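Local coordinates for protein glucanase (Klebsiella pneumoniae, PDB 5GY3) that probably hydrolyses internal beta-1,4-glucosidic bonds in cellulose, lichenin and cereal beta-D-glucans, as a family 8 glycosyl hydrolase, at residues 88-93 with 117-122; 123-126 with 131-134. One frame throughout, in Å; residues are numbered along the deposited sequence.

Contact 1 (88-93 with 117-122); sequences GDTLIA and ASLLKY
The flat carboxylate of Asp-89 lies at this helix-helix contact, with Leu-119 beside it. The methyl CD2 of Leu-119 lies 3.8 Å from CB of Asp-89 and 4.1 Å from OD2, so it rests against the stem of the acid and one of its oxygens. Both oxygens have polar partners elsewhere in the chain: OD2 is hydrogen-bonded to the side-chain amide of Asn-84, and OD1 receives a weak bond from the backbone N of Phe-67. Together they help hold the carboxylate's rotation, the second only weakly. The ring of Tyr-122, which takes no part across the contact, has the aliphatic CG of Lys-121 lying 3.8 Å above the plane of one face, over the ring centre.

Leu-119 carries the contact by reaching across with a forked tip. Its second methyl, CD1, packs 3.6 Å from OG1 of Thr-90, the two side chains meeting at about a right angle, and also comes within 4.0 Å of CA of Thr-90. The fork thus straddles two successive residues of the facing helix. OG1 of Thr-90 sits beside its backbone N (chi1 -64°), a position from which it bonds to the carbonyl oxygen of Ser-86, one turn back. Its polar need is met inside its own helix. No hydrogen bond crosses between the segments.

The backbones come nearest at Thr-90 and Leu-119, with 7.7 Å between their CA atoms. Helices 86-103 and 106-123 are consecutive and run in opposite senses, forming a helical hairpin, consistent with the (alpha/alpha)6 barrel of family 8 hydrolases. Closer to its turn, Ala-93 touches Ile-115 and Thr-116. Helix 155-164 packs on Thr-90 and Ala-93 through Phe-161, while helix 29-41 packs against Leu-91 and Ile-92.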
ATOM      1  N   GLY A  88       4.516   3.588   2.338  1.00  9.89           N
ATOM      2  CA  GLY A  88       5.398   2.840   3.223  1.00  8.55           C
ATOM      3  C   GLY A  88       5.391   3.390   4.638  1.00  9.28           C
ATOM      4  O   GLY A  88       5.268   2.634   5.605  1.00  8.96           O
ATOM      5  N   ASP A  89       5.525   4.720   4.775  1.00  8.49           N
ATOM      6  CA  ASP A  89       5.433   5.349   6.095  1.00 10.29           C
ATOM      7  C   ASP A  89       4.123   4.989   6.782  1.00  8.50           C
ATOM      8  O   ASP A  89       4.090   4.741   7.993  1.00  8.42           O
ATOM      9  CB  ASP A  89       5.503   6.877   6.002  1.00  8.06           C
ATOM     10  CG  ASP A  89       6.705   7.401   5.225  1.00 12.38           C
ATOM     11  OD1 ASP A  89       7.827   6.873   5.368  1.00 11.80           O
ATOM     12  OD2 ASP A  89       6.511   8.396   4.495  1.00 11.97           O
ATOM     13  N   THR A  90       3.025   5.017   6.027  1.00  6.75           N
ATOM     14  CA  THR A  90       1.715   4.700   6.585  1.00  7.12           C
ATOM     15  C   THR A  90       1.661   3.263   7.085  1.00  8.86           C
ATOM     16  O   THR A  90       1.151   2.992   8.182  1.00  7.86           O
ATOM     17  CB  THR A  90       0.641   4.930   5.514  1.00  8.05           C
ATOM     18  OG1 THR A  90       0.597   6.318   5.162  1.00  6.09           O
ATOM     19  CG2 THR A  90      -0.720   4.475   5.990  1.00  5.76           C
ATOM     20  N   LEU A  91       2.155   2.322   6.271  1.00  6.65           N
ATOM     21  CA  LEU A  91       2.099   0.910   6.639  1.00  9.07           C
ATOM     22  C   LEU A  91       2.893   0.644   7.906  1.00  8.21           C
ATOM     23  O   LEU A  91       2.454  -0.124   8.777  1.00  8.39           O
ATOM     24  CB  LEU A  91       2.644   0.059   5.493  1.00  6.95           C
ATOM     25  CG  LEU A  91       1.779   0.063   4.232  1.00 11.70           C
ATOM     26  CD1 LEU A  91       2.583  -0.454   3.048  1.00 12.46           C
ATOM     27  CD2 LEU A  91       0.533  -0.774   4.458  1.00  9.84           C
ATOM     28  N   ILE A  92       4.065   1.275   8.017  1.00  7.25           N
ATOM     29  CA  ILE A  92       4.896   1.152   9.215  1.00 10.50           C
ATOM     30  C   ILE A  92       4.154   1.690  10.433  1.00 10.71           C
ATOM     31  O   ILE A  92       4.104   1.041  11.484  1.00  7.81           O
ATOM     32  CB  ILE A  92       6.243   1.871   9.005  1.00 10.93           C
ATOM     33  CG1 ILE A  92       7.098   1.126   7.965  1.00  9.48           C
ATOM     34  CG2 ILE A  92       6.984   2.021  10.339  1.00  9.61           C
ATOM     35  CD1 ILE A  92       8.255   1.972   7.340  1.00  9.48           C
ATOM     36  N   ALA A  93       3.572   2.890  10.314  1.00  8.79           N
ATOM     37  CA  ALA A  93       2.865   3.470  11.453  1.00  7.57           C
ATOM     38  C   ALA A  93       1.653   2.632  11.828  1.00  7.18           C
ATOM     39  O   ALA A  93       1.301   2.521  13.009  1.00  7.19           O
ATOM     40  CB  ALA A  93       2.441   4.909  11.145  1.00  7.68           C
ATOM     41  N   ALA A 117       1.707  11.916  12.949  1.00  7.42           N
ATOM     42  CA  ALA A 117       1.800  13.375  12.997  1.00  9.29           C
ATOM     43  C   ALA A 117       2.697  13.902  11.882  1.00 10.79           C
ATOM     44  O   ALA A 117       2.388  14.930  11.259  1.00 10.44           O
ATOM     45  CB  ALA A 117       2.307  13.837  14.361  1.00  8.99           C
ATOM     46  N   SER A 118       3.798  13.196  11.603  1.00  9.47           N
ATOM     47  CA  SER A 118       4.673  13.577  10.495  1.00  9.15           C
ATOM     48  C   SER A 118       3.966  13.451   9.150  1.00  8.44           C
ATOM     49  O   SER A 118       4.163  14.282   8.254  1.00 11.94           O
ATOM     50  CB  SER A 118       5.941  12.717  10.497  1.00 10.97           C
ATOM     51  OG  SER A 118       6.827  13.105  11.528  1.00 10.47           O
ATOM     52  N   LEU A 119       3.162  12.409   8.974  1.00  7.57           N
ATOM     53  CA  LEU A 119       2.430  12.273   7.721  1.00  7.79           C
ATOM     54  C   LEU A 119       1.492  13.455   7.498  1.00  9.25           C
ATOM     55  O   LEU A 119       1.432  14.007   6.398  1.00  8.32           O
ATOM     56  CB  LEU A 119       1.668  10.954   7.699  1.00  8.21           C
ATOM     57  CG  LEU A 119       2.532   9.726   7.411  1.00  7.65           C
ATOM     58  CD1 LEU A 119       1.739   8.476   7.757  1.00  8.91           C
ATOM     59  CD2 LEU A 119       2.938   9.713   5.935  1.00 11.50           C
ATOM     60  N   LEU A 120       0.733  13.849   8.528  1.00  8.37           N
ATOM     61  CA  LEU A 120      -0.164  14.989   8.353  1.00 10.28           C
ATOM     62  C   LEU A 120       0.619  16.271   8.096  1.00 10.02           C
ATOM     63  O   LEU A 120       0.234  17.087   7.244  1.00 10.46           O
ATOM     64  CB  LEU A 120      -1.067  15.159   9.577  1.00 10.03           C
ATOM     65  CG  LEU A 120      -2.052  14.016   9.821  1.00  8.25           C
ATOM     66  CD1 LEU A 120      -2.841  14.272  11.108  1.00  8.17           C
ATOM     67  CD2 LEU A 120      -2.985  13.806   8.628  1.00  7.59           C
ATOM     68  N   LYS A 121       1.727  16.467   8.815  1.00  7.35           N
ATOM     69  CA  LYS A 121       2.438  17.735   8.710  1.00  9.93           C
ATOM     70  C   LYS A 121       3.136  17.886   7.358  1.00 11.62           C
ATOM     71  O   LYS A 121       3.098  18.964   6.751  1.00  9.88           O
ATOM     72  CB  LYS A 121       3.445  17.863   9.846  1.00  9.86           C
ATOM     73  CG  LYS A 121       4.275  19.127   9.767  1.00 15.42           C
ATOM     74  CD  LYS A 121       5.145  19.291  10.991  1.00 15.29           C
ATOM     75  CE  LYS A 121       5.958  20.577  10.877  1.00 21.13           C
ATOM     76  NZ  LYS A 121       6.874  20.726  12.032  1.00 27.79           N
ATOM     77  N   TYR A 122       3.767  16.820   6.862  1.00 11.06           N
ATOM     78  CA  TYR A 122       4.653  16.925   5.707  1.00 10.82           C
ATOM     79  C   TYR A 122       4.118  16.351   4.405  1.00 10.61           C
ATOM     80  O   TYR A 122       4.647  16.703   3.344  1.00  8.57           O
ATOM     81  CB  TYR A 122       5.987  16.235   6.004  1.00 10.40           C
ATOM     82  CG  TYR A 122       6.744  16.896   7.118  1.00 10.24           C
ATOM     83  CD1 TYR A 122       7.476  18.059   6.894  1.00 13.47           C
ATOM     84  CD2 TYR A 122       6.740  16.353   8.397  1.00 10.64           C
ATOM     85  CE1 TYR A 122       8.176  18.666   7.927  1.00 14.79           C
ATOM     86  CE2 TYR A 122       7.435  16.951   9.429  1.00 13.58           C
ATOM     87  CZ  TYR A 122       8.151  18.103   9.188  1.00 16.74           C
ATOM     88  OH  TYR A 122       8.839  18.682  10.226  1.00 19.11           O
TER

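Contact 2 (123-126 with 131-134); sequences TVVT and QVML
Val-125 and Val-132 meet on one face of this two-stranded ribbon, their CG2 methyls 3.6 Å apart. The other branch of Val-125, CG1, which sits beside its own backbone N (chi1 -60°), packs against CD1 of Leu-134 at 3.9 Å. Leu-146 of strand 145-148 lies against all three side chains and joins them in one apolar patch.

On the face of Val-124 and Met-133 the relief differs. Here CG2 of Val-124 stays a loose 4.2 Å from CB of Met-133, and CG1 leans across to OE1 of Gln-131. Met-133 runs alongside Thr-123, its CG close to OG1, which itself is hydrogen-bonded to the carbonyl of Leu-119; beyond, the methionine reaches Ser-86 and Thr-90. Gln-131 is bent at chi2 (-61°), which folds its amide back over the ribbon toward Thr-126. NE2 gives a nearly straight bond of 2.7 Å to OG1 of Thr-126, which lies almost in the amide plane, and one water joins the same hydroxyl to OE1 of Gln-131, to which it donates. Leu-173 of helix 167-183 fits against Val-124 and Gln-131.

Between the two faces, N and O of Val-125 and Val-132 bond reciprocally at 2.9 Å, and N of Leu-134 adds a third bond to O of Thr-123. Val-125 with Val-132 is thus the hydrogen-bonded pair, set between the non-hydrogen-bonded pairs Val-124 with Met-133 and Thr-126 with Gln-131: the regular register of an antiparallel beta hairpin, here made by strands 124-127 and 130-133.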
ATOM      1  N   THR A 123       3.132  15.450   4.434  1.00  9.09           N
ATOM      2  CA  THR A 123       2.663  14.850   3.189  1.00 10.60           C
ATOM      3  C   THR A 123       1.235  15.225   2.813  1.00  9.94           C
ATOM      4  O   THR A 123       0.831  14.975   1.670  1.00 10.44           O
ATOM      5  CB  THR A 123       2.764  13.308   3.223  1.00 10.37           C
ATOM      6  OG1 THR A 123       1.670  12.749   3.971  1.00 11.08           O
ATOM      7  CG2 THR A 123       4.092  12.852   3.825  1.00 10.32           C
ATOM      8  N   VAL A 124       0.462  15.807   3.723  1.00  9.80           N
ATOM      9  CA  VAL A 124      -0.933  16.138   3.447  1.00  8.28           C
ATOM     10  C   VAL A 124      -1.024  17.619   3.129  1.00  9.90           C
ATOM     11  O   VAL A 124      -0.529  18.462   3.894  1.00  8.97           O
ATOM     12  CB  VAL A 124      -1.847  15.758   4.621  1.00  9.12           C
ATOM     13  CG1 VAL A 124      -3.240  16.381   4.428  1.00  9.04           C
ATOM     14  CG2 VAL A 124      -1.964  14.251   4.696  1.00  7.44           C
ATOM     15  N   VAL A 125      -1.638  17.937   1.990  1.00  7.33           N
ATOM     16  CA  VAL A 125      -1.769  19.317   1.549  1.00 10.12           C
ATOM     17  C   VAL A 125      -3.220  19.586   1.181  1.00  8.20           C
ATOM     18  O   VAL A 125      -4.018  18.671   0.970  1.00  9.91           O
ATOM     19  CB  VAL A 125      -0.838  19.646   0.359  1.00 12.55           C
ATOM     20  CG1 VAL A 125       0.626  19.422   0.747  1.00 12.30           C
ATOM     21  CG2 VAL A 125      -1.215  18.816  -0.857  1.00 10.77           C
ATOM     22  N   THR A 126      -3.557  20.872   1.146  1.00  8.49           N
ATOM     23  CA  THR A 126      -4.844  21.338   0.652  1.00  9.72           C
ATOM     24  C   THR A 126      -4.708  21.638  -0.833  1.00 10.97           C
ATOM     25  O   THR A 126      -3.855  22.441  -1.222  1.00 10.39           O
ATOM     26  CB  THR A 126      -5.278  22.600   1.397  1.00 13.75           C
ATOM     27  OG1 THR A 126      -5.222  22.364   2.805  1.00 12.28           O
ATOM     28  CG2 THR A 126      -6.691  22.993   1.001  1.00 12.09           C
ATOM     29  N   GLN A 131      -8.286  17.789   1.166  1.00  6.22           N
ATOM     30  CA  GLN A 131      -7.044  17.323   1.767  1.00  8.43           C
ATOM     31  C   GLN A 131      -6.577  16.099   0.996  1.00  8.86           C
ATOM     32  O   GLN A 131      -7.361  15.175   0.781  1.00  8.78           O
ATOM     33  CB  GLN A 131      -7.237  16.958   3.240  1.00  7.95           C
ATOM     34  CG  GLN A 131      -7.693  18.132   4.107  1.00  8.60           C
ATOM     35  CD  GLN A 131      -6.688  19.263   4.104  1.00 10.92           C
ATOM     36  OE1 GLN A 131      -5.655  19.192   4.779  1.00 12.60           O
ATOM     37  NE2 GLN A 131      -6.978  20.318   3.339  1.00  9.79           N
ATOM     38  N   VAL A 132      -5.309  16.100   0.578  1.00  7.80           N
ATOM     39  CA  VAL A 132      -4.746  15.009  -0.215  1.00  8.70           C
ATOM     40  C   VAL A 132      -3.369  14.653   0.337  1.00  8.79           C
ATOM     41  O   VAL A 132      -2.604  15.531   0.749  1.00  8.32           O
ATOM     42  CB  VAL A 132      -4.657  15.363  -1.722  1.00 14.98           C
ATOM     43  CG1 VAL A 132      -5.973  15.922  -2.227  1.00 18.53           C
ATOM     44  CG2 VAL A 132      -3.593  16.377  -1.979  1.00 15.34           C
ATOM     45  N   MET A 133      -3.054  13.358   0.334  1.00  8.20           N
ATOM     46  CA  MET A 133      -1.740  12.865   0.722  1.00  8.05           C
ATOM     47  C   MET A 133      -0.867  12.697  -0.521  1.00 11.82           C
ATOM     48  O   MET A 133      -1.222  11.950  -1.442  1.00  8.33           O
ATOM     49  CB  MET A 133      -1.845  11.535   1.463  1.00 10.06           C
ATOM     50  CG  MET A 133      -0.492  10.958   1.831  1.00  9.45           C
ATOM     51  SD  MET A 133      -0.596   9.389   2.728  1.00 12.83           S
ATOM     52  CE  MET A 133      -1.227   9.957   4.316  1.00  9.19           C
ATOM     53  N   LEU A 134       0.254  13.412  -0.546  1.00 10.05           N
ATOM     54  CA  LEU A 134       1.232  13.289  -1.618  1.00  8.08           C
ATOM     55  C   LEU A 134       1.929  11.930  -1.553  1.00  8.95           C
ATOM     56  O   LEU A 134       2.058  11.347  -0.473  1.00 11.00           O
ATOM     57  CB  LEU A 134       2.281  14.391  -1.494  1.00  8.73           C
ATOM     58  CG  LEU A 134       1.793  15.845  -1.595  1.00 13.71           C
ATOM     59  CD1 LEU A 134       2.869  16.801  -1.148  1.00 12.90           C
ATOM     60  CD2 LEU A 134       1.390  16.139  -3.020  1.00 16.73           C
TER
HETATM   61  O   HOH W   1      -3.635  21.042   4.946  1.00 25.50           O

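The helix pair of contact 1 comes first in the chain and the hairpin of contact 2 follows it directly, helix 106-123 leading straight into strand 124-127. Their centres are 11 Å apart, on the same side of the chain's centre, with contact 1 the more deeply buried. They meet where Leu-119 O packs against CG2 of Val-124 and where OG1 of Thr-90 faces SD of Met-133. Both lie close to Asp-87, the predicted nucleophile, its side chain about 5 Å from that of Thr-90 and about 7 Å from that of Met-133, in what is probably the (alpha/alpha)6 barrel of this family.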